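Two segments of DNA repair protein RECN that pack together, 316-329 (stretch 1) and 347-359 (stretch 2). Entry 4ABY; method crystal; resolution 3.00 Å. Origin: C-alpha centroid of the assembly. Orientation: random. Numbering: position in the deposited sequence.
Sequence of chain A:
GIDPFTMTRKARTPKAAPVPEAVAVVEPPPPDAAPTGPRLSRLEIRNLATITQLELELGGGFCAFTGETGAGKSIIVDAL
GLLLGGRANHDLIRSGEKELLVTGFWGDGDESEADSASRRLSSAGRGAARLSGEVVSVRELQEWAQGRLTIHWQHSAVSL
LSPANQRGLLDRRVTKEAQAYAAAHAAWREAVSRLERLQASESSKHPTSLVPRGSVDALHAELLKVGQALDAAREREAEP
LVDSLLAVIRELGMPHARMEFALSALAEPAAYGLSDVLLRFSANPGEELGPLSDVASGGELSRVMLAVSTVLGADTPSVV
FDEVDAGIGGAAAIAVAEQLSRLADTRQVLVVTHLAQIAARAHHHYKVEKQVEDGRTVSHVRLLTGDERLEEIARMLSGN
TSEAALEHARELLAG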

# COMPACT_ATOMS: atom_id res chain seq x y z
N THR A 316 2.16 6.60 -4.96
CA THR A 316 2.64 5.83 -6.10
C THR A 316 1.53 5.64 -7.13
O THR A 316 0.35 5.60 -6.77
N PRO A 317 1.89 5.53 -8.41
CA PRO A 317 0.93 5.38 -9.50
C PRO A 317 0.07 4.13 -9.36
O PRO A 317 -1.08 4.13 -9.81
N SER A 318 0.62 3.09 -8.75
CA SER A 318 -0.09 1.82 -8.58
C SER A 318 -0.10 1.39 -7.13
O SER A 318 0.91 1.54 -6.43
N VAL A 319 -1.24 0.88 -6.67
CA VAL A 319 -1.40 0.41 -5.30
C VAL A 319 -2.10 -0.95 -5.27
O VAL A 319 -2.97 -1.23 -6.09
N VAL A 320 -1.67 -1.80 -4.34
CA VAL A 320 -2.25 -3.13 -4.22
C VAL A 320 -2.78 -3.41 -2.82
O VAL A 320 -2.08 -3.19 -1.83
N PHE A 321 -4.01 -3.90 -2.75
CA PHE A 321 -4.62 -4.25 -1.47
C PHE A 321 -4.93 -5.74 -1.49
O PHE A 321 -5.54 -6.24 -2.43
N ASP A 322 -4.56 -6.43 -0.44
CA ASP A 322 -4.87 -7.83 -0.33
C ASP A 322 -5.84 -8.06 0.77
O ASP A 322 -5.63 -7.65 1.87
N GLU A 323 -6.91 -8.77 0.52
CA GLU A 323 -7.71 -9.06 1.64
C GLU A 323 -8.50 -7.96 2.20
O GLU A 323 -8.82 -8.03 3.33
N VAL A 324 -8.83 -6.93 1.46
CA VAL A 324 -9.60 -5.86 2.08
C VAL A 324 -10.99 -6.27 2.03
O VAL A 324 -11.78 -5.68 2.71
N ASP A 325 -11.31 -7.34 1.34
CA ASP A 325 -12.66 -7.82 1.58
C ASP A 325 -12.74 -8.90 2.59
O ASP A 325 -13.74 -9.53 2.74
N ALA A 326 -11.65 -9.15 3.27
CA ALA A 326 -11.60 -10.32 4.14
C ALA A 326 -12.83 -10.50 5.03
O ALA A 326 -13.77 -11.20 4.66
N GLY A 327 -12.83 -9.87 6.20
CA GLY A 327 -13.83 -10.20 7.20
C GLY A 327 -15.10 -9.36 7.21
O GLY A 327 -15.76 -9.25 8.24
N ILE A 328 -15.44 -8.78 6.06
CA ILE A 328 -16.59 -7.89 5.98
C ILE A 328 -17.58 -8.41 4.95
O ILE A 328 -17.36 -9.44 4.32
N GLY A 329 -18.65 -7.65 4.75
CA GLY A 329 -19.62 -7.95 3.72
C GLY A 329 -20.69 -6.88 3.69
O GLY A 329 -20.59 -5.87 4.39
N ARG A 347 -5.37 6.82 -9.52
CA ARG A 347 -4.40 5.73 -9.41
C ARG A 347 -4.85 4.48 -10.12
O ARG A 347 -5.98 4.38 -10.58
N GLN A 348 -3.93 3.53 -10.22
CA GLN A 348 -4.25 2.17 -10.63
C GLN A 348 -4.27 1.35 -9.36
O GLN A 348 -3.24 1.20 -8.70
N VAL A 349 -5.45 0.85 -8.99
CA VAL A 349 -5.58 0.03 -7.79
C VAL A 349 -5.86 -1.41 -8.20
O VAL A 349 -6.74 -1.68 -9.01
N LEU A 350 -5.07 -2.32 -7.65
CA LEU A 350 -5.16 -3.73 -8.00
C LEU A 350 -5.63 -4.53 -6.79
O LEU A 350 -4.91 -4.65 -5.80
N VAL A 351 -6.83 -5.09 -6.88
CA VAL A 351 -7.34 -5.92 -5.80
C VAL A 351 -7.85 -7.26 -6.32
O VAL A 351 -8.35 -7.37 -7.44
N VAL A 352 -7.69 -8.29 -5.49
CA VAL A 352 -8.28 -9.59 -5.76
C VAL A 352 -9.47 -9.72 -4.82
O VAL A 352 -9.35 -9.50 -3.61
N THR A 353 -10.63 -10.08 -5.37
CA THR A 353 -11.86 -10.06 -4.57
C THR A 353 -12.79 -11.23 -4.88
O THR A 353 -12.75 -11.79 -5.98
N HIS A 354 -13.61 -11.59 -3.90
CA HIS A 354 -14.63 -12.62 -4.08
C HIS A 354 -16.03 -12.05 -3.92
O HIS A 354 -17.02 -12.77 -4.02
N LEU A 355 -16.10 -10.74 -3.69
CA LEU A 355 -17.37 -10.04 -3.49
C LEU A 355 -17.80 -9.31 -4.75
O LEU A 355 -17.06 -8.48 -5.28
N ALA A 356 -19.01 -9.60 -5.22
CA ALA A 356 -19.52 -8.97 -6.43
C ALA A 356 -19.60 -7.45 -6.28
O ALA A 356 -19.47 -6.73 -7.26
N GLN A 357 -19.83 -6.98 -5.06
CA GLN A 357 -19.92 -5.55 -4.81
C GLN A 357 -18.64 -4.84 -5.25
O GLN A 357 -18.69 -3.79 -5.89
N ILE A 358 -17.51 -5.43 -4.91
CA ILE A 358 -16.22 -4.84 -5.24
C ILE A 358 -15.90 -4.98 -6.72
O ILE A 358 -15.48 -4.01 -7.36
N ALA A 359 -16.10 -6.17 -7.27
CA ALA A 359 -15.80 -6.43 -8.68
C ALA A 359 -16.55 -5.48 -9.60
O ALA A 359 -15.99 -4.96 -10.56

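The two stretches meet as neighbouring parallel strands, so their side chains mostly leave the sheet in matched pairs, up or down, instead of pointing at one another. Backbone hydrogen bonds set this register, among them Val319 N to Gln348 O (2.9 Å) and Leu350 N to Val319 O (2.8 Å).

The apolar contacts follow from that pairing. On the face shared with Ser318 and Gln348, Val320 (chi1 t) lies beside Leu350 (chi1 m, chi2 t), with Val320 CG2 3.8 Å from Leu350 CD1. On the other face, Phe321 (chi1 m) brings CD2 to 4.3 Å from CG1 of Val351 (chi1 m), and Val319 (chi1 t) places CG2 4.3 Å from Arg347 CG. Beta-branched valine suits extended backbone, and here it also supplies compact, buried apolar surface.

Polar side chains join the strands near their beginning. Ser318 (chi1 m) donates from OG to Gln348 OE1 at 2.7 Å; Gln348, with chi1 and chi2 both t, is extended, and its amide is also satisfied elsewhere in the structure. The CA-to-CB bond of Arg347 points sideways, but the long chain curls back through off-rotamer chi1 and chi2 so that NE donates to Thr316 O at 2.9 Å, with the carbonyl at the guanidinium edge.

Beyond the strands, Asp325 (chi1 p) points toward stretch 2 and has the largest covered area. Its OD2 accepts from Thr353 OG1 at 3.1 Å and from the backbone His354 N at 3.2 Å: a short carboxylate can serve hydroxyl and amide together. Thr353 (chi1 t) relays the network, its OG1 accepting from Leu355 N at 3.1 Å. The methylene of Asp325 is apolar, and its CB packs 3.5 Å from CD1 of Leu355 (m, t) and 3.6 Å from CD1 of Ile358 (m, t), two residues that also point toward stretch 1.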

# COMPACT_ATOMS: atom_id res chain seq x y z
CB THR A 316 3.14 4.44 -5.66
OG1 THR A 316 2.07 3.71 -5.06
CG2 THR A 316 4.28 4.58 -4.67
CB PRO A 317 1.81 5.27 -10.75
CG PRO A 317 3.17 4.93 -10.25
CD PRO A 317 3.28 5.59 -8.91
CB SER A 318 0.57 0.72 -9.42
OG SER A 318 0.60 1.08 -10.79
CB VAL A 319 -2.20 1.41 -4.45
CG1 VAL A 319 -2.26 0.95 -3.00
CG2 VAL A 319 -1.59 2.80 -4.55
CB VAL A 320 -1.22 -4.22 -4.59
CG1 VAL A 320 -1.78 -5.60 -4.28
CG2 VAL A 320 -0.85 -4.12 -6.06
CB PHE A 321 -5.90 -3.45 -1.25
CG PHE A 321 -5.69 -1.96 -1.25
CD1 PHE A 321 -5.37 -1.29 -0.08
CD2 PHE A 321 -5.81 -1.23 -2.42
CE1 PHE A 321 -5.18 0.07 -0.07
CE2 PHE A 321 -5.62 0.14 -2.41
CZ PHE A 321 -5.30 0.79 -1.24
CB ASP A 322 -3.63 -8.57 0.07
CG ASP A 322 -3.79 -10.04 -0.00
OD1 ASP A 322 -4.61 -10.51 -0.78
OD2 ASP A 322 -3.07 -10.73 0.71
CB GLU A 323 -6.78 -9.53 2.74
CG GLU A 323 -6.68 -11.03 2.88
CD GLU A 323 -5.91 -11.44 4.07
OE1 GLU A 323 -4.69 -11.44 4.02
OE2 GLU A 323 -6.51 -11.79 5.08
CB VAL A 324 -9.23 -5.18 0.78
CG1 VAL A 324 -10.02 -5.72 -0.33
CG2 VAL A 324 -9.48 -3.72 0.86
CB ASP A 325 -13.23 -8.40 0.31
CG ASP A 325 -12.36 -9.38 -0.31
OD1 ASP A 325 -11.30 -9.58 0.20
OD2 ASP A 325 -12.72 -9.96 -1.30
CB ALA A 326 -10.32 -10.31 4.97
CB ILE A 328 -16.18 -6.48 5.54
CG1 ILE A 328 -15.66 -6.51 4.09
CG2 ILE A 328 -15.15 -5.90 6.48
CD1 ILE A 328 -15.48 -5.16 3.46
CB ARG A 347 -4.16 5.36 -7.96
CG ARG A 347 -2.81 5.77 -7.41
CD ARG A 347 -2.85 7.13 -6.76
NE ARG A 347 -1.54 7.77 -6.80
CZ ARG A 347 -1.35 9.05 -6.50
NH1 ARG A 347 -2.40 9.78 -6.16
NH2 ARG A 347 -0.14 9.59 -6.55
CB GLN A 348 -3.17 1.63 -11.57
CG GLN A 348 -3.42 0.23 -12.11
CD GLN A 348 -2.25 -0.30 -12.92
OE1 GLN A 348 -1.09 -0.04 -12.60
NE2 GLN A 348 -2.55 -1.04 -13.97
CB VAL A 349 -6.66 0.57 -6.83
CG1 VAL A 349 -6.99 2.01 -7.15
CG2 VAL A 349 -7.90 -0.28 -6.88
CB LEU A 350 -3.80 -4.23 -8.47
CG LEU A 350 -3.19 -3.47 -9.66
CD1 LEU A 350 -1.68 -3.62 -9.69
CD2 LEU A 350 -3.81 -3.94 -10.96
CB VAL A 351 -8.49 -5.22 -5.03
CG1 VAL A 351 -8.21 -3.73 -4.92
CG2 VAL A 351 -9.81 -5.46 -5.72
CB VAL A 352 -7.28 -10.72 -5.48
CG1 VAL A 352 -7.90 -12.07 -5.76
CG2 VAL A 352 -6.03 -10.54 -6.32
CB THR A 353 -12.62 -8.73 -4.78
OG1 THR A 353 -13.77 -8.70 -3.93
CG2 THR A 353 -13.05 -8.59 -6.22
CB HIS A 354 -14.42 -13.79 -3.11
CG HIS A 354 -14.35 -13.37 -1.67
ND1 HIS A 354 -13.19 -12.96 -1.07
CD2 HIS A 354 -15.31 -13.32 -0.71
CE1 HIS A 354 -13.43 -12.66 0.20
NE2 HIS A 354 -14.71 -12.87 0.44
CB LEU A 355 -17.24 -9.04 -2.34
CG LEU A 355 -16.96 -9.62 -0.95
CD1 LEU A 355 -16.71 -8.50 0.05
CD2 LEU A 355 -18.12 -10.49 -0.51
CB ALA A 356 -20.87 -9.54 -6.79
CB GLN A 357 -20.17 -5.26 -3.33
CG GLN A 357 -21.55 -5.68 -2.85
CD GLN A 357 -21.65 -7.16 -2.57
OE1 GLN A 357 -20.71 -7.78 -2.08
NE2 GLN A 357 -22.80 -7.74 -2.88
CB ILE A 358 -15.10 -5.45 -4.39
CG1 ILE A 358 -15.42 -5.25 -2.91
CG2 ILE A 358 -13.76 -4.85 -4.76
CD1 ILE A 358 -14.39 -5.83 -1.98
CB ALA A 359 -16.12 -7.87 -9.03